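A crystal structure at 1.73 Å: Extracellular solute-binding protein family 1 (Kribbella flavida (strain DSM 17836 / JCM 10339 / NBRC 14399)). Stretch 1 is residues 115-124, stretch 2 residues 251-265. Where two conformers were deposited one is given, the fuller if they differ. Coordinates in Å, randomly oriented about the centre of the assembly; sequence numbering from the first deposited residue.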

# COMPACT_ATOMS: atom_id res chain seq x y z
N PRO A 115 -5.36 3.80 -0.20
CA PRO A 115 -5.15 5.22 0.10
C PRO A 115 -5.19 5.45 1.61
O PRO A 115 -6.01 4.86 2.32
CB PRO A 115 -6.32 5.91 -0.61
CG PRO A 115 -7.41 4.88 -0.57
CD PRO A 115 -6.69 3.55 -0.80
N GLU A 116 -4.29 6.29 2.10
CA GLU A 116 -4.01 6.36 3.52
C GLU A 116 -4.57 7.62 4.17
O GLU A 116 -4.47 8.72 3.61
CB GLU A 116 -2.51 6.30 3.78
CG GLU A 116 -1.91 4.94 3.40
CD GLU A 116 -0.44 4.91 3.64
OE1 GLU A 116 0.31 5.50 2.84
OE2 GLU A 116 -0.03 4.29 4.64
N ALA A 117 -5.12 7.44 5.36
CA ALA A 117 -5.51 8.54 6.24
C ALA A 117 -4.72 8.41 7.53
O ALA A 117 -3.80 7.59 7.64
CB ALA A 117 -7.02 8.51 6.48
N ILE A 118 -5.05 9.24 8.52
CA ILE A 118 -4.54 9.05 9.88
C ILE A 118 -5.70 8.59 10.75
O ILE A 118 -6.68 9.32 10.93
CB ILE A 118 -3.90 10.32 10.46
CG1 ILE A 118 -2.69 10.78 9.62
CG2 ILE A 118 -3.47 10.06 11.89
CD1 ILE A 118 -1.53 9.76 9.55
N CYS A 119 -5.62 7.36 11.25
CA CYS A 119 -6.57 6.98 12.29
C CYS A 119 -5.98 7.35 13.64
O CYS A 119 -4.77 7.51 13.81
CB CYS A 119 -6.91 5.49 12.22
SG CYS A 119 -5.52 4.36 12.36
N TYR A 120 -6.86 7.51 14.62
CA TYR A 120 -6.41 8.00 15.92
C TYR A 120 -7.36 7.58 17.04
O TYR A 120 -8.55 7.32 16.83
CB TYR A 120 -6.25 9.53 15.93
CG TYR A 120 -7.53 10.30 15.70
CD1 TYR A 120 -8.02 10.50 14.41
CD2 TYR A 120 -8.26 10.83 16.77
CE1 TYR A 120 -9.20 11.20 14.19
CE2 TYR A 120 -9.44 11.54 16.56
CZ TYR A 120 -9.90 11.72 15.26
OH TYR A 120 -11.07 12.41 15.04
N ARG A 121 -6.79 7.53 18.24
CA ARG A 121 -7.52 7.16 19.46
C ARG A 121 -8.15 8.42 20.04
O ARG A 121 -7.48 9.22 20.69
CB ARG A 121 -6.57 6.49 20.45
CG ARG A 121 -6.20 5.05 20.07
CD ARG A 121 -7.30 4.07 20.51
NE ARG A 121 -7.50 4.13 21.95
CZ ARG A 121 -6.83 3.40 22.84
NH1 ARG A 121 -5.91 2.52 22.43
NH2 ARG A 121 -7.09 3.53 24.13
N ARG A 122 -9.46 8.59 19.82
CA ARG A 122 -10.12 9.80 20.30
C ARG A 122 -10.19 9.87 21.82
O ARG A 122 -10.23 10.98 22.38
CB ARG A 122 -11.51 9.94 19.69
CG ARG A 122 -12.37 8.69 19.72
CD ARG A 122 -13.63 8.89 18.87
NE ARG A 122 -14.47 9.96 19.40
CZ ARG A 122 -14.62 11.17 18.84
NH1 ARG A 122 -14.00 11.48 17.70
NH2 ARG A 122 -15.41 12.06 19.43
N ASP A 123 -10.19 8.73 22.51
CA ASP A 123 -10.17 8.76 23.97
C ASP A 123 -8.83 9.25 24.49
O ASP A 123 -8.77 10.08 25.40
CB ASP A 123 -10.49 7.37 24.54
CG ASP A 123 -9.50 6.31 24.10
OD1 ASP A 123 -9.05 6.36 22.94
OD2 ASP A 123 -9.16 5.43 24.92
N LEU A 124 -7.73 8.77 23.90
CA LEU A 124 -6.41 9.25 24.30
C LEU A 124 -6.21 10.71 23.91
O LEU A 124 -5.63 11.49 24.67
CB LEU A 124 -5.32 8.36 23.70
CG LEU A 124 -5.38 6.88 24.09
CD1 LEU A 124 -4.21 6.09 23.48
CD2 LEU A 124 -5.45 6.70 25.62
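Stretch 2 (251-265) TFGKGKWDVADVFPG

Stretch 2 lies along stretch 1 as an antiparallel neighbour. Residues 115-121 are extended and lead into a helix that begins at Arg-122, with Arg-121 at its N-cap position. In stretch 2 the regular strand is short, 257-260; residues 251-253 have helical phi/psi without the regular bonds, and the remainder is loop or turn. The two strand axes approach to 4.6 Å, and their N-to-C directions differ by 151°, which is antiparallel with an appreciable twist. Together the stretches bury 977 Å², both sides summed.

The register follows from the backbone hydrogen bonds. Ala-260 N donates to Ile-118 O at 2.9 Å with an almost linear N-H...O angle of 176°. Tyr-120 and Asp-258 exchange a reciprocal pair, Tyr-120 N to Asp-258 O and Asp-258 N to Tyr-120 O, both 3.0 Å, at 159° and 154°. Beyond the strand, Arg-122 N donates to Lys-256 O at 2.8 Å, so the first helical residue is still tied to stretch 2, although the angle of 134° is more bent. Between these bonded pairs sit the non-hydrogen-bonded pairs Cys-119 with Val-259 and Arg-121 with Trp-257, whose CA atoms are 4.1 and 4.7 Å apart. CA-H...O contacts supplement the ladder: Cys-119 CA lies 3.3 Å from Asp-258 O, and Arg-121 CA 3.2 Å from Lys-256 O.

Alternation along the strands sorts the side chains onto two faces. On the face of Cys-119, Arg-121, Trp-257 and Val-259, the indole is the central surface. Arg-121 CD is 3.8 Å from the centroid of the five-membered ring of Trp-257 and only 20° off its normal, evidence for a CH-pi contact over the face. Cys-119 SG approaches Trp-257 CZ3 at 3.6 Å, obliquely to the ring. On the other face, Asp-258 CB packs over a face of the Tyr-120 ring, 3.5 Å from Tyr-120 CZ, while Tyr-120 CE1 is 3.9 Å from Ala-260 CB.

Past Ala-260 the chain leaves regular strand geometry, but apolar packing continues. Ile-118 CD1 reaches Pro-264 CD at 3.7 Å and Phe-263 CD1 at 4.1 Å, and Ile-118 CG1 lies 4.2 Å from Val-262 CG1. The Phe-263 ring extends the contact toward the start of stretch 1: its CE1 is 3.5 Å from Glu-116 CB, and Ala-117 O lies at its edge, 3.7 Å from Phe-263 CD1.

Charged groups concentrate near the strand-to-helix junction. Arg-122 NH1 and Asp-258 OD2 form a salt bridge across the stretches at 2.9 Å. Within stretch 1, Asp-123 holds the guanidinium of Arg-121 through two hydrogen bonds, Arg-121 NE to Asp-123 OD1 and Arg-121 NH2 to Asp-123 OD2, each 2.9 Å. Lys-256 runs past this pair with its CD 3.4 Å from Asp-123 OD2; its NZ, 4.5 Å from that oxygen and thus beyond salt-bridge range, instead donates to Phe-252 O at 3.0 Å.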

# COMPACT_ATOMS: atom_id res chain seq x y z
N THR A 251 -13.74 -5.36 21.37
CA THR A 251 -14.63 -4.57 22.21
C THR A 251 -13.87 -3.53 23.03
O THR A 251 -14.43 -2.48 23.35
CB THR A 251 -15.46 -5.49 23.12
OG1 THR A 251 -14.60 -6.16 24.04
CG2 THR A 251 -16.19 -6.53 22.29
N PHE A 252 -12.60 -3.80 23.35
CA PHE A 252 -11.79 -2.78 24.01
C PHE A 252 -11.77 -1.50 23.19
O PHE A 252 -11.84 -0.39 23.75
CB PHE A 252 -10.36 -3.29 24.24
CG PHE A 252 -9.39 -2.22 24.68
CD1 PHE A 252 -9.21 -1.95 26.03
CD2 PHE A 252 -8.64 -1.50 23.75
CE1 PHE A 252 -8.31 -0.97 26.45
CE2 PHE A 252 -7.75 -0.52 24.16
CZ PHE A 252 -7.58 -0.25 25.50
N GLY A 253 -11.68 -1.62 21.87
CA GLY A 253 -11.56 -0.44 21.02
C GLY A 253 -12.86 0.25 20.68
O GLY A 253 -12.82 1.32 20.06
N LYS A 254 -14.01 -0.32 21.05
CA LYS A 254 -15.29 0.31 20.74
C LYS A 254 -15.36 1.71 21.34
O LYS A 254 -15.03 1.91 22.51
CB LYS A 254 -16.44 -0.55 21.25
CG LYS A 254 -16.59 -1.85 20.48
CD LYS A 254 -18.00 -2.42 20.59
CE LYS A 254 -18.20 -3.55 19.58
NZ LYS A 254 -18.11 -3.09 18.16
N GLY A 255 -15.79 2.67 20.53
CA GLY A 255 -15.89 4.05 20.96
C GLY A 255 -14.57 4.79 21.07
O GLY A 255 -14.57 5.96 21.48
N LYS A 256 -13.45 4.17 20.70
CA LYS A 256 -12.15 4.78 20.92
C LYS A 256 -11.43 5.22 19.65
O LYS A 256 -10.47 5.99 19.76
CB LYS A 256 -11.24 3.83 21.70
CG LYS A 256 -11.70 3.58 23.12
CD LYS A 256 -10.77 2.64 23.86
CE LYS A 256 -11.27 2.38 25.28
NZ LYS A 256 -10.55 1.24 25.90
N TRP A 257 -11.86 4.77 18.47
CA TRP A 257 -11.14 5.06 17.24
C TRP A 257 -11.93 5.98 16.32
O TRP A 257 -13.17 5.96 16.30
CB TRP A 257 -10.80 3.77 16.48
CG TRP A 257 -9.62 3.01 17.00
CD1 TRP A 257 -9.63 1.90 17.81
CD2 TRP A 257 -8.24 3.29 16.73
NE1 TRP A 257 -8.34 1.48 18.06
CE2 TRP A 257 -7.47 2.31 17.41
CE3 TRP A 257 -7.57 4.27 15.98
CZ2 TRP A 257 -6.08 2.30 17.36
CZ3 TRP A 257 -6.20 4.25 15.94
CH2 TRP A 257 -5.46 3.27 16.62
N ASP A 258 -11.20 6.80 15.57
CA ASP A 258 -11.76 7.64 14.53
C ASP A 258 -10.74 7.73 13.41
O ASP A 258 -9.61 7.23 13.53
CB ASP A 258 -12.13 9.04 15.05
CG ASP A 258 -13.34 9.64 14.35
OD1 ASP A 258 -13.55 9.36 13.14
OD2 ASP A 258 -14.09 10.40 15.01
N VAL A 259 -11.12 8.36 12.31
CA VAL A 259 -10.18 8.55 11.21
C VAL A 259 -10.34 9.97 10.69
O VAL A 259 -11.46 10.47 10.53
CB VAL A 259 -10.37 7.50 10.10
CG1 VAL A 259 -11.77 7.53 9.56
CG2 VAL A 259 -9.35 7.71 8.99
N ALA A 260 -9.20 10.62 10.46
CA ALA A 260 -9.12 12.00 10.02
C ALA A 260 -8.80 12.05 8.53
O ALA A 260 -7.95 11.29 8.05
CB ALA A 260 -8.06 12.77 10.82
N ASP A 261 -9.47 12.95 7.81
CA ASP A 261 -9.32 13.07 6.36
C ASP A 261 -8.08 13.91 6.05
O ASP A 261 -8.16 15.08 5.66
CB ASP A 261 -10.58 13.69 5.77
CG ASP A 261 -10.57 13.72 4.24
OD1 ASP A 261 -9.59 13.28 3.61
OD2 ASP A 261 -11.56 14.21 3.67
N VAL A 262 -6.92 13.29 6.24
CA VAL A 262 -5.64 13.99 6.14
C VAL A 262 -4.56 12.94 5.98
O VAL A 262 -4.72 11.80 6.42
CB VAL A 262 -5.38 14.89 7.38
CG1 VAL A 262 -5.12 14.02 8.61
CG2 VAL A 262 -4.20 15.83 7.15
N PHE A 263 -3.45 13.34 5.35
CA PHE A 263 -2.27 12.51 5.42
C PHE A 263 -1.09 13.48 5.39
O PHE A 263 -1.03 14.34 4.51
CB PHE A 263 -2.14 11.49 4.28
CG PHE A 263 -1.15 10.41 4.57
CD1 PHE A 263 -1.45 9.42 5.50
CD2 PHE A 263 0.07 10.37 3.93
CE1 PHE A 263 -0.55 8.42 5.79
CE2 PHE A 263 0.99 9.36 4.21
CZ PHE A 263 0.68 8.39 5.15
N PRO A 264 -0.16 13.37 6.35
CA PRO A 264 0.96 14.32 6.38
C PRO A 264 1.73 14.26 5.07
O PRO A 264 2.05 13.18 4.56
CB PRO A 264 1.80 13.83 7.56
CG PRO A 264 0.85 13.03 8.41
CD PRO A 264 -0.08 12.37 7.41
N GLY A 265 2.01 15.44 4.51
CA GLY A 265 2.69 15.54 3.24
C GLY A 265 1.78 15.53 2.03
O GLY A 265 2.26 15.70 0.91